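Local coordinates for protein beta-hexosaminidase (PDB 6JTJ) that removes terminal non-reducing N-acetylhexosamine residues from N-acetyl-beta-D-hexosaminides and probably releases N-acetylglucosamine from peptidoglycan fragments during cell-wall recycling, at residues G144-V149 with L194-G199; P165-D170 with A242-M247; K210-H215 with A253-A258. One frame throughout, in Å; residues are numbered along the deposited sequence.

Contact 1: residues G144-V149 with L194-G199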
ATOM      1  N   GLY C 144      -3.325   5.506  25.232  1.00 29.14           N
ATOM      2  CA  GLY C 144      -3.727   4.474  26.207  1.00 26.55           C
ATOM      3  C   GLY C 144      -5.183   4.094  26.090  1.00 28.23           C
ATOM      4  O   GLY C 144      -5.554   2.906  26.134  1.00 30.03           O
ATOM      5  N   GLN C 145      -6.031   5.088  25.889  1.00 30.13           N
ATOM      6  CA  GLN C 145      -7.467   4.845  25.696  1.00 30.81           C
ATOM      7  C   GLN C 145      -7.770   4.144  24.386  1.00 27.16           C
ATOM      8  O   GLN C 145      -8.593   3.228  24.341  1.00 27.05           O
ATOM      9  CB  GLN C 145      -8.254   6.165  25.739  1.00 36.79           C
ATOM     10  CG  GLN C 145      -8.250   6.868  27.115  1.00 40.47           C
ATOM     11  CD  GLN C 145      -8.739   5.961  28.273  1.00 42.45           C
ATOM     12  OE1 GLN C 145      -9.868   5.453  28.272  1.00 46.82           O
ATOM     13  NE2 GLN C 145      -7.835   5.675  29.214  1.00 44.28           N
ATOM     14  N   VAL C 146      -7.083   4.534  23.321  1.00 27.64           N
ATOM     15  CA  VAL C 146      -7.248   3.836  22.034  1.00 26.45           C
ATOM     16  C   VAL C 146      -6.864   2.370  22.190  1.00 24.32           C
ATOM     17  O   VAL C 146      -7.611   1.489  21.798  1.00 24.81           O
ATOM     18  CB  VAL C 146      -6.430   4.503  20.908  1.00 27.24           C
ATOM     19  CG1 VAL C 146      -6.433   3.637  19.659  1.00 27.24           C
ATOM     20  CG2 VAL C 146      -7.009   5.879  20.586  1.00 27.72           C
ATOM     21  N   GLY C 147      -5.717   2.109  22.802  1.00 26.47           N
ATOM     22  CA  GLY C 147      -5.266   0.720  23.022  1.00 27.89           C
ATOM     23  C   GLY C 147      -6.243  -0.104  23.830  1.00 28.60           C
ATOM     24  O   GLY C 147      -6.564  -1.242  23.491  1.00 26.33           O
ATOM     25  N   ARG C 148      -6.755   0.504  24.890  1.00 33.76           N
ATOM     26  CA  ARG C 148      -7.728  -0.163  25.743  1.00 34.67           C
ATOM     27  C   ARG C 148      -9.007  -0.535  25.006  1.00 34.31           C
ATOM     28  O   ARG C 148      -9.507  -1.656  25.116  1.00 31.55           O
ATOM     29  CB  ARG C 148      -8.051   0.732  26.944  1.00 41.87           C
ATOM     30  CG  ARG C 148      -8.904   0.031  27.999  1.00 47.01           C
ATOM     31  CD  ARG C 148      -9.374   0.952  29.110  1.00 51.14           C
ATOM     32  NE  ARG C 148     -10.341   0.233  29.962  1.00 53.93           N
ATOM     33  CZ  ARG C 148     -11.196   0.797  30.815  1.00 60.15           C
ATOM     34  NH1 ARG C 148     -11.224   2.122  30.950  1.00 62.56           N
ATOM     35  NH2 ARG C 148     -12.035   0.032  31.528  1.00 62.57           N
ATOM     36  N   VAL C 149      -9.562   0.419  24.270  1.00 33.73           N
ATOM     37  CA  VAL C 149     -10.793   0.161  23.537  1.00 32.00           C
ATOM     38  C   VAL C 149     -10.561  -0.871  22.463  1.00 32.83           C
ATOM     39  O   VAL C 149     -11.326  -1.821  22.312  1.00 34.60           O
ATOM     40  CB  VAL C 149     -11.325   1.464  22.921  1.00 34.81           C
ATOM     41  CG1 VAL C 149     -12.470   1.194  21.958  1.00 36.05           C
ATOM     42  CG2 VAL C 149     -11.784   2.405  24.031  1.00 36.14           C
ATOM     43  N   LEU C 194       4.519   2.852  23.354  1.00 24.75           N
ATOM     44  CA  LEU C 194       4.539   2.325  24.722  1.00 26.39           C
ATOM     45  C   LEU C 194       3.243   2.591  25.473  1.00 25.68           C
ATOM     46  O   LEU C 194       2.713   1.719  26.170  1.00 24.78           O
ATOM     47  CB  LEU C 194       5.714   2.913  25.503  1.00 27.25           C
ATOM     48  CG  LEU C 194       7.099   2.439  25.080  1.00 27.17           C
ATOM     49  CD1 LEU C 194       8.177   3.343  25.677  1.00 29.70           C
ATOM     50  CD2 LEU C 194       7.330   0.995  25.505  1.00 28.83           C
ATOM     51  N   ALA C 195       2.678   3.776  25.262  1.00 26.50           N
ATOM     52  CA  ALA C 195       1.382   4.114  25.861  1.00 24.74           C
ATOM     53  C   ALA C 195       0.262   3.290  25.272  1.00 26.08           C
ATOM     54  O   ALA C 195      -0.665   2.842  25.986  1.00 25.34           O
ATOM     55  CB  ALA C 195       1.091   5.600  25.669  1.00 26.38           C
ATOM     56  N   LEU C 196       0.290   3.101  23.954  1.00 25.27           N
ATOM     57  CA  LEU C 196      -0.722   2.242  23.336  1.00 24.74           C
ATOM     58  C   LEU C 196      -0.600   0.839  23.916  1.00 22.48           C
ATOM     59  O   LEU C 196      -1.607   0.189  24.207  1.00 23.21           O
ATOM     60  CB  LEU C 196      -0.539   2.191  21.813  1.00 25.79           C
ATOM     61  CG  LEU C 196      -1.649   1.418  21.081  1.00 26.78           C
ATOM     62  CD1 LEU C 196      -2.795   2.331  20.676  1.00 27.24           C
ATOM     63  CD2 LEU C 196      -1.092   0.737  19.847  1.00 26.18           C
ATOM     64  N   GLN C 197       0.636   0.368  24.044  1.00 23.37           N
ATOM     65  CA  GLN C 197       0.911  -0.993  24.535  1.00 23.25           C
ATOM     66  C   GLN C 197       0.304  -1.235  25.930  1.00 24.12           C
ATOM     67  O   GLN C 197      -0.307  -2.274  26.174  1.00 25.78           O
ATOM     68  CB  GLN C 197       2.426  -1.250  24.531  1.00 23.86           C
ATOM     69  CG  GLN C 197       2.849  -2.581  25.147  1.00 25.43           C
ATOM     70  CD  GLN C 197       4.297  -2.912  24.870  1.00 25.00           C
ATOM     71  OE1 GLN C 197       4.599  -3.724  23.989  1.00 26.74           O
ATOM     72  NE2 GLN C 197       5.212  -2.244  25.573  1.00 24.92           N
ATOM     73  N   LYS C 198       0.434  -0.256  26.818  1.00 25.47           N
ATOM     74  CA  LYS C 198      -0.195  -0.330  28.158  1.00 25.57           C
ATOM     75  C   LYS C 198      -1.707  -0.382  28.080  1.00 25.70           C
ATOM     76  O   LYS C 198      -2.353  -1.149  28.795  1.00 25.92           O
ATOM     77  CB  LYS C 198       0.214   0.873  29.005  1.00 27.42           C
ATOM     78  CG  LYS C 198       1.641   0.804  29.496  1.00 29.07           C
ATOM     79  CD  LYS C 198       1.979   1.944  30.450  1.00 32.57           C
ATOM     80  CE  LYS C 198       3.473   2.127  30.524  1.00 32.59           C
ATOM     81  NZ  LYS C 198       3.825   3.549  30.754  1.00 33.34           N
ATOM     82  N   GLY C 199      -2.283   0.386  27.153  1.00 25.75           N
ATOM     83  CA  GLY C 199      -3.714   0.306  26.886  1.00 23.94           C
ATOM     84  C   GLY C 199      -4.149  -1.063  26.414  1.00 25.55           C
ATOM     85  O   GLY C 199      -5.167  -1.607  26.877  1.00 25.13           O
TER
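Gly147 and Gly199 meet where two helices of the glycoside hydrolase family 3 barrel domain pack closely through glycine. Gly147 CA lies 4.2 Å from Gly199 CA. The axes of segments 144-149 and 194-199 approach to 6.6 Å and cross at -37°, so the two run roughly the same way. With Gly144, Gly147 and Gly199 at the interface, backbone rests directly on backbone. No conventional hydrogen bond crosses it. Three CA-H...O contacts do. Gly144 CA faces Ala195 O at 3.5 Å, and Gly199 CA faces Gly144 O at 3.3 Å. Arg148 CA lies 3.2 Å from Gly199 O. The carbonyl of Gly144 also accepts the helical bond from Arg148 N, and that of Ala195 accepts the one from Gly199 N. Both oxygens thus serve their own helix and the neighbouring one.

Arg148 touches Gly199 O only with the base of its side chain, at CB. The rest is extended and leads away from segment 194-199, and the side chain packs on Phe371 of helix 369-382. On the buried side, Leu196 packs beside Gly147. Its CG is anti to the backbone N (chi1 -174°), and with chi2 at 90° Leu196 CD1 comes to lie 3.6 Å from Gly147 N. Leu196 CD1 also meets Val146 CG1 at 4.0 Å.

Contact 2: residues P165-D170 with A242-M247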
ATOM      1  N   PRO C 165       1.389  -2.193  17.517  1.00 21.11           N
ATOM      2  CA  PRO C 165       1.428  -1.028  16.660  1.00 18.63           C
ATOM      3  C   PRO C 165       2.471  -0.998  15.555  1.00 17.60           C
ATOM      4  O   PRO C 165       3.534  -1.626  15.654  1.00 16.23           O
ATOM      5  CB  PRO C 165       1.786   0.067  17.629  1.00 19.51           C
ATOM      6  CG  PRO C 165       2.759  -0.594  18.556  1.00 20.06           C
ATOM      7  CD  PRO C 165       2.223  -1.993  18.722  1.00 21.15           C
ATOM      8  N   VAL C 166       2.172  -0.177  14.553  1.00 16.43           N
ATOM      9  CA  VAL C 166       3.147   0.277  13.585  1.00 16.99           C
ATOM     10  C   VAL C 166       4.172   1.190  14.265  1.00 17.40           C
ATOM     11  O   VAL C 166       3.799   2.172  14.902  1.00 19.88           O
ATOM     12  CB  VAL C 166       2.444   1.029  12.441  1.00 17.17           C
ATOM     13  CG1 VAL C 166       3.453   1.697  11.515  1.00 17.77           C
ATOM     14  CG2 VAL C 166       1.578   0.060  11.654  1.00 17.81           C
ATOM     15  N   LEU C 167       5.444   0.846  14.125  1.00 16.48           N
ATOM     16  CA  LEU C 167       6.562   1.586  14.685  1.00 16.69           C
ATOM     17  C   LEU C 167       7.392   2.256  13.600  1.00 17.71           C
ATOM     18  O   LEU C 167       8.407   2.899  13.869  1.00 18.25           O
ATOM     19  CB  LEU C 167       7.453   0.630  15.469  1.00 16.26           C
ATOM     20  CG  LEU C 167       6.800  -0.103  16.632  1.00 15.78           C
ATOM     21  CD1 LEU C 167       7.800  -1.024  17.332  1.00 16.47           C
ATOM     22  CD2 LEU C 167       6.227   0.874  17.637  1.00 15.95           C
ATOM     23  N   ASP C 168       6.949   2.112  12.355  1.00 17.89           N
ATOM     24  CA  ASP C 168       7.580   2.777  11.231  1.00 17.86           C
ATOM     25  C   ASP C 168       7.507   4.292  11.417  1.00 17.87           C
ATOM     26  O   ASP C 168       6.519   4.811  11.947  1.00 16.71           O
ATOM     27  CB  ASP C 168       6.866   2.393   9.930  1.00 17.57           C
ATOM     28  CG  ASP C 168       6.853   0.880   9.699  1.00 18.46           C
ATOM     29  OD1 ASP C 168       7.917   0.231   9.858  1.00 17.45           O
ATOM     30  OD2 ASP C 168       5.778   0.361   9.309  1.00 17.92           O
ATOM     31  N   LEU C 169       8.553   4.985  10.985  1.00 18.44           N
ATOM     32  CA  LEU C 169       8.609   6.438  11.124  1.00 20.02           C
ATOM     33  C   LEU C 169       8.042   7.094   9.855  1.00 19.13           C
ATOM     34  O   LEU C 169       8.262   6.621   8.753  1.00 19.13           O
ATOM     35  CB  LEU C 169      10.047   6.916  11.297  1.00 20.57           C
ATOM     36  CG  LEU C 169      10.910   6.251  12.376  1.00 22.31           C
ATOM     37  CD1 LEU C 169      12.277   6.938  12.450  1.00 23.24           C
ATOM     38  CD2 LEU C 169      10.221   6.305  13.726  1.00 22.20           C
ATOM     39  N   ASP C 170       7.328   8.186  10.035  1.00 19.76           N
ATOM     40  CA  ASP C 170       6.802   8.910   8.916  1.00 20.48           C
ATOM     41  C   ASP C 170       7.855   9.821   8.292  1.00 20.79           C
ATOM     42  O   ASP C 170       7.911  10.985   8.610  1.00 22.01           O
ATOM     43  CB  ASP C 170       5.589   9.740   9.318  1.00 21.49           C
ATOM     44  CG  ASP C 170       4.956  10.430   8.098  1.00 22.38           C
ATOM     45  OD1 ASP C 170       5.157   9.958   6.959  1.00 22.95           O
ATOM     46  OD2 ASP C 170       4.229  11.407   8.270  1.00 21.77           O
ATOM     47  N   ALA C 242      15.136   2.528  16.808  1.00 22.73           N
ATOM     48  CA  ALA C 242      15.030   2.853  18.231  1.00 22.80           C
ATOM     49  C   ALA C 242      13.687   2.448  18.840  1.00 23.22           C
ATOM     50  O   ALA C 242      13.655   1.913  19.949  1.00 23.50           O
ATOM     51  CB  ALA C 242      15.341   4.322  18.479  1.00 23.40           C
ATOM     52  N   PRO C 243      12.566   2.688  18.130  1.00 23.14           N
ATOM     53  CA  PRO C 243      11.279   2.256  18.732  1.00 22.70           C
ATOM     54  C   PRO C 243      11.163   0.737  18.920  1.00 22.15           C
ATOM     55  O   PRO C 243      10.546   0.288  19.878  1.00 22.18           O
ATOM     56  CB  PRO C 243      10.226   2.763  17.746  1.00 23.39           C
ATOM     57  CG  PRO C 243      10.898   3.874  16.998  1.00 24.05           C
ATOM     58  CD  PRO C 243      12.368   3.563  16.967  1.00 23.25           C
ATOM     59  N   PHE C 244      11.780  -0.029  18.029  1.00 22.12           N
ATOM     60  CA  PHE C 244      11.794  -1.464  18.155  1.00 23.07           C
ATOM     61  C   PHE C 244      12.609  -1.890  19.382  1.00 24.11           C
ATOM     62  O   PHE C 244      12.141  -2.717  20.160  1.00 24.31           O
ATOM     63  CB  PHE C 244      12.337  -2.136  16.885  1.00 22.17           C
ATOM     64  CG  PHE C 244      11.398  -2.047  15.697  1.00 22.14           C
ATOM     65  CD1 PHE C 244      10.362  -2.937  15.546  1.00 22.38           C
ATOM     66  CD2 PHE C 244      11.565  -1.063  14.739  1.00 22.96           C
ATOM     67  CE1 PHE C 244       9.496  -2.852  14.466  1.00 23.07           C
ATOM     68  CE2 PHE C 244      10.711  -0.966  13.649  1.00 22.79           C
ATOM     69  CZ  PHE C 244       9.658  -1.853  13.526  1.00 22.06           C
ATOM     70  N   ARG C 245      13.788  -1.304  19.578  1.00 25.57           N
ATOM     71  CA  ARG C 245      14.593  -1.604  20.772  1.00 29.64           C
ATOM     72  C   ARG C 245      13.839  -1.350  22.056  1.00 29.18           C
ATOM     73  O   ARG C 245      13.799  -2.192  22.952  1.00 27.58           O
ATOM     74  CB  ARG C 245      15.856  -0.761  20.808  1.00 32.86           C
ATOM     75  CG  ARG C 245      16.933  -1.233  19.867  1.00 36.77           C
ATOM     76  CD  ARG C 245      18.200  -0.483  20.259  1.00 41.17           C
ATOM     77  NE  ARG C 245      19.424  -1.339  20.236  1.00 49.72           N
ATOM     78  CZ  ARG C 245      19.985  -1.858  19.142  1.00 50.01           C
ATOM     79  NH1 ARG C 245      19.481  -1.593  17.954  1.00 51.65           N
ATOM     80  NH2 ARG C 245      21.068  -2.632  19.240  1.00 49.69           N
ATOM     81  N   ILE C 246      13.219  -0.180  22.122  1.00 28.36           N
ATOM     82  CA  ILE C 246      12.539   0.252  23.325  1.00 29.76           C
ATOM     83  C   ILE C 246      11.314  -0.635  23.588  1.00 29.10           C
ATOM     84  O   ILE C 246      11.072  -1.049  24.726  1.00 30.60           O
ATOM     85  CB  ILE C 246      12.159   1.740  23.207  1.00 34.46           C
ATOM     86  CG1 ILE C 246      13.443   2.592  23.167  1.00 40.68           C
ATOM     87  CG2 ILE C 246      11.278   2.165  24.363  1.00 35.28           C
ATOM     88  CD1 ILE C 246      13.254   4.053  22.738  1.00 46.89           C
ATOM     89  N   MET C 247      10.529  -0.912  22.547  1.00 25.19           N
ATOM     90  CA  MET C 247       9.353  -1.789  22.703  1.00 22.94           C
ATOM     91  C   MET C 247       9.753  -3.202  23.109  1.00 22.74           C
ATOM     92  O   MET C 247       9.098  -3.816  23.956  1.00 22.01           O
ATOM     93  CB  MET C 247       8.549  -1.815  21.430  1.00 22.28           C
ATOM     94  CG  MET C 247       7.787  -0.527  21.187  1.00 23.91           C
ATOM     95  SD  MET C 247       6.311  -0.448  22.206  1.00 22.73           S
ATOM     96  CE  MET C 247       5.203  -1.532  21.325  1.00 23.64           C
TER
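Leu167 and Pro243 mark the nearest approach of the two backbones, with 6.3 Å between their CA atoms. Segment 165-170 has no regular helix or strand. A cis peptide bond precedes Pro165. Segment 242-247 is helical, and its turns are closed by bonds from Ile246 N to Ala242 O and from Met247 N to Pro243 O. No hydrogen bond joins the two segments, and the contact is apolar.

Leu167 is the central side chain. Its CG stands anti to the carbonyl carbon (chi1 -60°), and its branches meet Phe244 and Met247. Leu167 CB lies 4.2 Å from Pro243 CB. The CD1 methyl sits over one face of the Phe244 ring in a CH-pi contact. Leu167 CD1 is 4.0 Å from the centroid of the Phe244 ring and 24° off the normal, displaced toward the rim. Leu167 CB lies nearer the far end of the same ring, 3.8 Å from Phe244 CZ. In the family 3 barrel domain this packs the loop after strand 161-162 against helix 242-249. The Phe244 ring also makes a T-shaped contact with Phe212, on the segment that carries the predicted substrate-binding residues.

Met247 CG touches both methyls of Leu167, with Leu167 CD1 at 3.9 Å. The Met247 chain then bends at chi2 and chi3, which brings its end to the Pro165 ring, with Met247 CE 3.8 Å from Pro165 CG. At the other end, Leu169 crosses Pro243 at about a right angle. Leu169 CD2 rests 4.1 Å from Pro243 CG.

Contact 3: residues K210-H215 with A253-A258. With NAG (2-acetamido-2-deoxy-beta-D-glucopyranose), chain I.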
ATOM      1  N   LYS C 210       5.503  -3.408  14.022  1.00 17.42           N
ATOM      2  CA  LYS C 210       5.630  -3.548  12.573  1.00 17.69           C
ATOM      3  C   LYS C 210       6.275  -2.291  11.997  1.00 16.80           C
ATOM      4  O   LYS C 210       5.983  -1.206  12.499  1.00 15.56           O
ATOM      5  CB  LYS C 210       4.239  -3.670  11.935  1.00 18.00           C
ATOM      6  CG  LYS C 210       3.304  -4.601  12.653  1.00 18.72           C
ATOM      7  CD  LYS C 210       2.140  -5.029  11.755  1.00 18.33           C
ATOM      8  CE  LYS C 210       1.117  -3.935  11.532  1.00 18.58           C
ATOM      9  NZ  LYS C 210      -0.223  -4.551  11.249  1.00 19.49           N
ATOM     10  N   HIS C 211       7.105  -2.366  10.941  1.00 16.57           N
ATOM     11  CA  HIS C 211       7.562  -3.578  10.271  1.00 16.18           C
ATOM     12  C   HIS C 211       9.071  -3.568  10.373  1.00 15.58           C
ATOM     13  O   HIS C 211       9.728  -2.739   9.766  1.00 15.53           O
ATOM     14  CB  HIS C 211       7.113  -3.586   8.811  1.00 16.16           C
ATOM     15  CG  HIS C 211       5.644  -3.410   8.644  1.00 16.26           C
ATOM     16  ND1 HIS C 211       5.017  -2.186   8.776  1.00 15.93           N
ATOM     17  CD2 HIS C 211       4.669  -4.302   8.353  1.00 16.33           C
ATOM     18  CE1 HIS C 211       3.725  -2.329   8.558  1.00 16.20           C
ATOM     19  NE2 HIS C 211       3.488  -3.601   8.307  1.00 16.59           N
ATOM     20  N   PHE C 212       9.610  -4.478  11.177  1.00 16.54           N
ATOM     21  CA  PHE C 212      11.025  -4.483  11.531  1.00 16.60           C
ATOM     22  C   PHE C 212      11.888  -4.667  10.292  1.00 17.04           C
ATOM     23  O   PHE C 212      11.614  -5.560   9.492  1.00 18.54           O
ATOM     24  CB  PHE C 212      11.320  -5.633  12.497  1.00 16.96           C
ATOM     25  CG  PHE C 212      12.766  -5.740  12.878  1.00 17.27           C
ATOM     26  CD1 PHE C 212      13.272  -4.986  13.932  1.00 17.48           C
ATOM     27  CD2 PHE C 212      13.607  -6.576  12.196  1.00 18.06           C
ATOM     28  CE1 PHE C 212      14.591  -5.060  14.284  1.00 18.10           C
ATOM     29  CE2 PHE C 212      14.950  -6.676  12.557  1.00 18.77           C
ATOM     30  CZ  PHE C 212      15.439  -5.926  13.601  1.00 18.82           C
ATOM     31  N   PRO C 213      12.975  -3.894  10.163  1.00 17.06           N
ATOM     32  CA  PRO C 213      13.537  -2.890  11.045  1.00 17.98           C
ATOM     33  C   PRO C 213      13.113  -1.447  10.740  1.00 18.54           C
ATOM     34  O   PRO C 213      13.723  -0.505  11.291  1.00 18.29           O
ATOM     35  CB  PRO C 213      15.029  -3.042  10.781  1.00 18.02           C
ATOM     36  CG  PRO C 213      15.077  -3.321   9.314  1.00 17.71           C
ATOM     37  CD  PRO C 213      13.856  -4.127   9.006  1.00 17.66           C
ATOM     38  N   GLY C 214      12.065  -1.265   9.933  1.00 18.10           N
ATOM     39  CA  GLY C 214      11.527   0.077   9.657  1.00 19.26           C
ATOM     40  C   GLY C 214      11.165   0.254   8.202  1.00 19.89           C
ATOM     41  O   GLY C 214      12.025   0.221   7.336  1.00 19.22           O
ATOM     42  N   HIS C 215       9.876   0.432   7.946  1.00 21.63           N
ATOM     43  CA  HIS C 215       9.321   0.512   6.594  1.00 22.10           C
ATOM     44  C   HIS C 215       9.112   1.969   6.144  1.00 22.07           C
ATOM     45  O   HIS C 215       8.656   2.226   5.020  1.00 23.74           O
ATOM     46  CB  HIS C 215       7.967  -0.211   6.601  1.00 22.44           C
ATOM     47  CG  HIS C 215       7.527  -0.741   5.271  1.00 25.43           C
ATOM     48  ND1 HIS C 215       7.435   0.046   4.140  1.00 28.08           N
ATOM     49  CD2 HIS C 215       7.091  -1.974   4.904  1.00 26.63           C
ATOM     50  CE1 HIS C 215       6.994  -0.683   3.127  1.00 29.04           C
ATOM     51  NE2 HIS C 215       6.780  -1.914   3.562  1.00 27.95           N
ATOM     52  N   ALA C 253       5.489  -8.511  22.356  1.00 20.90           N
ATOM     53  CA  ALA C 253       5.360  -9.971  22.191  1.00 22.09           C
ATOM     54  C   ALA C 253       5.817 -10.508  20.852  1.00 22.71           C
ATOM     55  O   ALA C 253       6.203 -11.663  20.742  1.00 22.74           O
ATOM     56  CB  ALA C 253       3.927 -10.395  22.413  1.00 22.10           C
ATOM     57  N   ALA C 254       5.751  -9.662  19.825  1.00 23.14           N
ATOM     58  CA  ALA C 254       6.013 -10.111  18.482  1.00 22.05           C
ATOM     59  C   ALA C 254       6.430  -8.967  17.591  1.00 23.02           C
ATOM     60  O   ALA C 254       6.243  -7.784  17.914  1.00 22.32           O
ATOM     61  CB  ALA C 254       4.767 -10.750  17.916  1.00 21.53           C
ATOM     62  N   VAL C 255       6.947  -9.350  16.445  1.00 22.84           N
ATOM     63  CA  VAL C 255       7.373  -8.424  15.408  1.00 23.54           C
ATOM     64  C   VAL C 255       6.942  -9.003  14.055  1.00 24.02           C
ATOM     65  O   VAL C 255       6.936 -10.234  13.884  1.00 24.01           O
ATOM     66  CB  VAL C 255       8.888  -8.263  15.538  1.00 25.91           C
ATOM     67  CG1 VAL C 255       9.558  -8.062  14.209  1.00 27.60           C
ATOM     68  CG2 VAL C 255       9.217  -7.133  16.510  1.00 26.15           C
ATOM     69  N   MET C 256       6.542  -8.125  13.138  1.00 24.54           N
ATOM     70  CA  MET C 256       6.355  -8.468  11.742  1.00 25.96           C
ATOM     71  C   MET C 256       7.480  -7.766  10.983  1.00 24.68           C
ATOM     72  O   MET C 256       7.727  -6.583  11.197  1.00 21.22           O
ATOM     73  CB  MET C 256       5.055  -7.919  11.120  1.00 30.57           C
ATOM     74  CG  MET C 256       3.670  -8.547  11.567  1.00 36.91           C
ATOM     75  SD  MET C 256       3.191 -10.109  10.829  1.00 48.23           S
ATOM     76  CE  MET C 256       4.028 -10.017   9.237  1.00 44.20           C
ATOM     77  N   PRO C 257       8.145  -8.485  10.072  1.00 24.36           N
ATOM     78  CA  PRO C 257       9.255  -7.879   9.359  1.00 23.34           C
ATOM     79  C   PRO C 257       8.792  -7.102   8.154  1.00 21.38           C
ATOM     80  O   PRO C 257       7.726  -7.377   7.606  1.00 21.05           O
ATOM     81  CB  PRO C 257      10.075  -9.093   8.928  1.00 25.03           C
ATOM     82  CG  PRO C 257       9.037 -10.116   8.634  1.00 26.48           C
ATOM     83  CD  PRO C 257       7.914  -9.867   9.634  1.00 24.63           C
ATOM     84  N   ALA C 258       9.600  -6.135   7.749  1.00 20.90           N
ATOM     85  CA  ALA C 258       9.354  -5.405   6.511  1.00 22.49           C
ATOM     86  C   ALA C 258       9.773  -6.266   5.318  1.00 23.41           C
ATOM     87  O   ALA C 258      10.813  -6.914   5.349  1.00 22.30           O
ATOM     88  CB  ALA C 258      10.128  -4.098   6.506  1.00 21.46           C
TER
HETATM   89  C1  NAG I 401       1.286  -7.243   5.632  1.00 49.64           C
HETATM   90  C2  NAG I 401       1.074  -5.842   6.223  1.00 48.63           C
HETATM   91  C3  NAG I 401       1.080  -5.901   7.732  1.00 47.41           C
HETATM   92  C4  NAG I 401       0.117  -6.972   8.240  1.00 47.08           C
HETATM   93  C5  NAG I 401       0.474  -8.337   7.687  1.00 46.56           C
HETATM   94  C6  NAG I 401      -0.597  -9.373   8.044  1.00 46.47           C
HETATM   95  C7  NAG I 401       1.949  -3.647   5.398  1.00 55.58           C
HETATM   96  C8  NAG I 401       0.554  -3.190   5.314  1.00 55.02           C
HETATM   97  N2  NAG I 401       2.097  -4.908   5.821  1.00 50.48           N
HETATM   98  O1  NAG I 401       0.798  -7.300   4.305  1.00 48.37           O
HETATM   99  O3  NAG I 401       0.751  -4.625   8.234  1.00 41.73           O
HETATM  100  O4  NAG I 401       0.082  -7.014   9.644  1.00 39.15           O
HETATM  101  O5  NAG I 401       0.533  -8.259   6.279  1.00 49.95           O
HETATM  102  O6  NAG I 401      -1.863  -9.086   7.472  1.00 41.56           O
HETATM  103  O7  NAG I 401       2.881  -2.902   5.051  1.00 51.89           O
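Phe212 pairs with segment 253-258 through both of its backbone polar atoms. Phe212 N donates to Met256 O (2.8 Å), in the carbonyl plane. Phe212 O receives Ala258 N at 2.7 Å in a nearly straight bond (171°), with the donor above the carbonyl plane. This is a parallel bridge between Phe212 and Pro257, in neighbouring strands of the family 3 barrel. Lys210 and His211 begin the Lys-His-Phe-Pro-Gly sequence characteristic of family 3 beta-N-acetylglucosaminidases. Cis peptides precede His211 and Pro213.

Lys210 and His211 both hold the bound N-acetylglucosamine. Lys210 NZ donates to O4 of the sugar at 3.0 Å and to its O3 at 3.2 Å. The ammonium group is also salt-bridged to Glu107 and hydrogen-bonded to Phe163 O, so its three N-H must serve four partners. His211 NE2 and the sugar O3 share a hydrogen bond of 2.9 Å at the edge of the imidazole. Asp168 OD2 bonds to ND1 on the same ring and helps fix its rotation. Lys210 CB lies over the centre of one face of the His211 ring, 3.4 Å above its plane.

Lys210 and Met256 lie side by side, pointing the same way, with Lys210 CD on Met256 CG. Ala258 CB packs against the carbonyl oxygens of His211 and Phe212 and near His215 CD2. The Phe212 side chain crosses Val255 obliquely, and Phe212 CB touches Val255 CG1 at 3.5 Å.

Contacts 2 and 3 are buried and touch each other. Contact 1 is partly buried and lies farther out, on the helical layer. Contact 3 is strand pairing and carries polar chemistry, since two of its residues bind the sugar. Contact 2 backs it with apolar side-chain packing. The two are also joined by a probable hydrogen bond from Leu167 N to Lys210 O. Contacts 1 and 2 lack cross-segment hydrogen bonds; contact 1 packs backbone on backbone. Contact 1 meets contact 2 where Leu196 packs on Pro165 and Leu194 on Ile246 and Met247. It does not touch contact 3, although helix 186-202 runs on to strand 208-212. Helix 242-249 likewise leads into strand 254-257, linking contacts 2 and 3.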